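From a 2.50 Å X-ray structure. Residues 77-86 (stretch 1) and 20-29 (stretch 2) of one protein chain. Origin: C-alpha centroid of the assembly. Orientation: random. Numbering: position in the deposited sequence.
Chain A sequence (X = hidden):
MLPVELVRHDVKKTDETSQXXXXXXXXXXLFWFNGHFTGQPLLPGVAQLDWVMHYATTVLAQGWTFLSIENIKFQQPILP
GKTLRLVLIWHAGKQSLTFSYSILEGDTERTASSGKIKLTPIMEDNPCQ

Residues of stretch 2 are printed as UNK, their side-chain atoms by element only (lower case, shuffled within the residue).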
# COMPACT_ATOMS: atom_id res chain seq x y z
N PRO A 77 12.96 -6.13 2.46
CA PRO A 77 12.12 -5.24 3.26
C PRO A 77 12.82 -4.91 4.58
O PRO A 77 13.59 -5.71 5.11
CB PRO A 77 10.86 -6.07 3.49
CG PRO A 77 10.83 -6.98 2.30
CD PRO A 77 12.26 -7.40 2.19
N ILE A 78 12.56 -3.71 5.09
CA ILE A 78 13.15 -3.26 6.33
C ILE A 78 12.05 -3.27 7.39
O ILE A 78 11.09 -2.52 7.30
CB ILE A 78 13.71 -1.84 6.16
CG1 ILE A 78 14.81 -1.85 5.09
CG2 ILE A 78 14.24 -1.32 7.48
CD1 ILE A 78 15.42 -0.51 4.76
N LEU A 79 12.19 -4.15 8.38
CA LEU A 79 11.19 -4.27 9.43
C LEU A 79 11.45 -3.36 10.61
O LEU A 79 12.55 -2.84 10.79
CB LEU A 79 11.12 -5.72 9.93
CG LEU A 79 11.04 -6.81 8.86
CD1 LEU A 79 10.77 -8.15 9.53
CD2 LEU A 79 9.94 -6.48 7.86
N PRO A 80 10.43 -3.15 11.45
CA PRO A 80 10.55 -2.30 12.63
C PRO A 80 11.59 -2.90 13.59
O PRO A 80 11.62 -4.12 13.78
CB PRO A 80 9.15 -2.33 13.23
CG PRO A 80 8.28 -2.54 12.05
CD PRO A 80 9.04 -3.60 11.27
N GLY A 81 12.43 -2.06 14.17
CA GLY A 81 13.44 -2.54 15.10
C GLY A 81 14.77 -2.98 14.50
O GLY A 81 15.62 -3.49 15.22
N LYS A 82 14.97 -2.79 13.19
CA LYS A 82 16.22 -3.21 12.55
C LYS A 82 17.30 -2.15 12.60
O LYS A 82 17.01 -0.96 12.68
CB LYS A 82 15.99 -3.58 11.09
CG LYS A 82 15.14 -4.82 10.89
CD LYS A 82 15.77 -6.02 11.55
CE LYS A 82 14.87 -7.25 11.41
NZ LYS A 82 15.47 -8.43 12.07
N THR A 83 18.55 -2.59 12.55
CA THR A 83 19.69 -1.69 12.55
C THR A 83 20.19 -1.62 11.11
O THR A 83 20.36 -2.65 10.46
CB THR A 83 20.81 -2.21 13.49
OG1 THR A 83 20.30 -2.26 14.83
CG2 THR A 83 22.02 -1.29 13.46
N LEU A 84 20.39 -0.40 10.62
CA LEU A 84 20.81 -0.21 9.23
C LEU A 84 22.08 0.59 9.03
O LEU A 84 22.39 1.51 9.79
CB LEU A 84 19.72 0.51 8.43
CG LEU A 84 18.27 0.02 8.43
CD1 LEU A 84 17.40 1.02 7.64
CD2 LEU A 84 18.19 -1.38 7.82
N ARG A 85 22.82 0.25 7.98
CA ARG A 85 24.00 1.01 7.61
C ARG A 85 23.53 1.77 6.35
O ARG A 85 22.95 1.18 5.43
CB ARG A 85 25.18 0.10 7.24
CG ARG A 85 26.49 0.88 7.06
CD ARG A 85 27.52 0.13 6.22
NE ARG A 85 27.87 -1.19 6.74
CZ ARG A 85 28.46 -1.41 7.92
NH1 ARG A 85 28.79 -0.41 8.73
NH2 ARG A 85 28.73 -2.66 8.28
N LEU A 86 23.75 3.07 6.33
CA LEU A 86 23.37 3.89 5.20
C LEU A 86 24.63 4.53 4.63
O LEU A 86 25.32 5.28 5.32
CB LEU A 86 22.40 5.00 5.62
CG LEU A 86 22.11 6.00 4.49
CD1 LEU A 86 21.44 5.26 3.34
CD2 LEU A 86 21.21 7.15 4.97
N UNK A 20 29.49 9.55 3.36
CA UNK A 20 29.12 9.59 4.76
C UNK A 20 28.43 8.27 5.03
O UNK A 20 27.62 7.80 4.23
c UNK A 20 28.17 10.77 5.09
c UNK A 20 28.00 10.88 6.59
c UNK A 20 26.82 10.59 4.40
N UNK A 21 28.78 7.66 6.15
CA UNK A 21 28.19 6.39 6.53
C UNK A 21 27.46 6.57 7.84
O UNK A 21 28.03 7.10 8.79
c UNK A 21 29.27 5.33 6.68
c UNK A 21 28.70 3.97 7.00
o UNK A 21 30.65 2.96 6.11
o UNK A 21 29.66 1.95 7.80
c UNK A 21 29.75 2.89 6.97
N UNK A 22 26.21 6.15 7.88
CA UNK A 22 25.45 6.27 9.11
C UNK A 22 24.96 4.92 9.57
O UNK A 22 24.74 4.02 8.77
c UNK A 22 23.17 9.41 8.87
c UNK A 22 25.15 8.96 7.44
c UNK A 22 24.49 8.68 8.78
c UNK A 22 24.23 7.18 8.93
N UNK A 23 24.81 4.78 10.88
CA UNK A 23 24.26 3.55 11.43
C UNK A 23 22.95 4.09 11.96
O UNK A 23 22.94 5.06 12.73
c UNK A 23 26.99 0.04 12.89
c UNK A 23 25.13 2.99 12.56
c UNK A 23 24.67 1.62 13.05
s UNK A 23 25.84 0.78 14.17
N UNK A 24 21.84 3.52 11.51
CA UNK A 24 20.52 3.99 11.93
C UNK A 24 19.68 2.88 12.54
O UNK A 24 19.85 1.70 12.24
c UNK A 24 20.99 6.73 10.49
c UNK A 24 19.78 5.79 8.55
c UNK A 24 19.77 4.58 10.72
c UNK A 24 20.59 5.47 9.78
N UNK A 25 18.76 3.27 13.41
CA UNK A 25 17.89 2.29 14.04
C UNK A 25 16.47 2.62 13.63
O UNK A 25 16.03 3.77 13.76
c UNK A 25 17.11 1.40 16.34
n UNK A 25 16.46 -0.94 16.51
o UNK A 25 18.53 -0.46 15.74
c UNK A 25 17.43 -0.08 16.16
c UNK A 25 18.04 2.34 15.57
N UNK A 26 15.78 1.62 13.10
CA UNK A 26 14.41 1.79 12.66
C UNK A 26 13.50 1.57 13.87
O UNK A 26 13.19 0.45 14.25
c UNK A 26 12.58 0.90 11.19
c UNK A 26 14.94 1.03 10.36
c UNK A 26 14.05 0.78 11.56
N UNK A 27 13.10 2.68 14.47
CA UNK A 27 12.26 2.68 15.66
C UNK A 27 10.85 2.12 15.46
O UNK A 27 10.08 2.63 14.66
c UNK A 27 12.16 4.11 16.17
o UNK A 27 11.48 5.32 18.07
o UNK A 27 11.66 3.13 18.26
c UNK A 27 11.73 4.19 17.60
N UNK A 28 10.50 1.07 16.22
CA UNK A 28 9.19 0.40 16.17
C UNK A 28 8.03 1.36 16.40
O UNK A 28 6.90 1.05 16.08
c UNK A 28 9.27 -0.63 17.29
c UNK A 28 10.74 -0.96 17.34
c UNK A 28 11.37 0.40 17.20
N UNK A 29 8.31 2.53 16.97
CA UNK A 29 7.26 3.50 17.25
C UNK A 29 7.04 4.55 16.17
O UNK A 29 6.28 5.50 16.38
c UNK A 29 7.53 4.21 18.59
o UNK A 29 6.66 2.38 19.86
c UNK A 29 7.58 3.24 19.76
o UNK A 29 8.52 3.33 20.59

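Position 20 carries three side-chain carbons, one bearing the other two. They make no close contact with stretch 1. The fork at CB without oxygen means Val20.

Position 21 has three carbons in a row, the third carrying two oxygens. One oxygen lies 2.7 Å from Arg85 NH1, near the plane of the guanidinium. A carboxylate on this longer chain is Glu21. The pair is a salt bridge, with Arg85 NH1 donating to Glu21 OE2.

Position 22 has four carbons, forked at the second. Its CB is 4.4 Å from Leu86 CB. The fork one carbon beyond CB gives Leu22. Its backbone pairs with Leu86 in both directions: Leu22 N to Leu86 O and Leu86 N to Leu22 O are each 2.8 Å.

Position 23 is an unbranched chain of two carbons, a sulfur and a terminal carbon. The second carbon is 4.0 Å from Thr83 CG2. The sulfur inside the chain identifies Met23. It faces Arg85 as a non-hydrogen-bonded pair, with CA atoms 4.6 Å apart.

Position 24 again has four carbons, forked at the second. One branch end is 4.0 Å from Leu86 CB. This is Leu24. Leu24 N to Leu84 O and Leu84 N to Leu24 O are both 2.7 Å hydrogen bonds.

Position 25 has three carbons, the third carrying one oxygen and one nitrogen. The oxygen of position 25 is 2.7 Å from Thr83 OG1, and its nitrogen is 3.0 Å from Gly81 O. An amide on a three-carbon chain is Gln25. Thr83 OG1 donates to Gln25 OE1; the bond from Gln25 NE2 to Gly81 O is weak.

Position 26 has three carbons, one bearing the other two. Its CA-to-CB bond points toward stretch 1. One branch carbon of position 26 is 3.8 Å from Ile78 CG2 and 3.7 Å from Leu84 CD1. A fork at CB with carbon only is Val26.

Position 27 has two carbons, the second carrying two oxygens. It points away and makes no contact. The short carboxylate is Asp27.

Position 28 has three carbons closing a ring onto the backbone N. Its CB is 4.4 Å from Pro80 CB. The ring is Pro28.

Position 29 has two carbons, the second carrying two oxygens, out of reach of stretch 1. It is Asp29.

The contact is an antiparallel strand pair. Leu22 and Leu24 share one face with Leu84 and Leu86, all buried; Met23 and Gln25 share the other with Thr83 and Arg85. Beyond the strand, Val26 N bonds Lys82 O at 2.9 Å, and Gly81 N bonds Val26 O at 2.6 Å. The pairing thus reaches into the type II turn from Leu79 to Lys82.

Stretch 2, residues 20-29: VELMLQVDPD
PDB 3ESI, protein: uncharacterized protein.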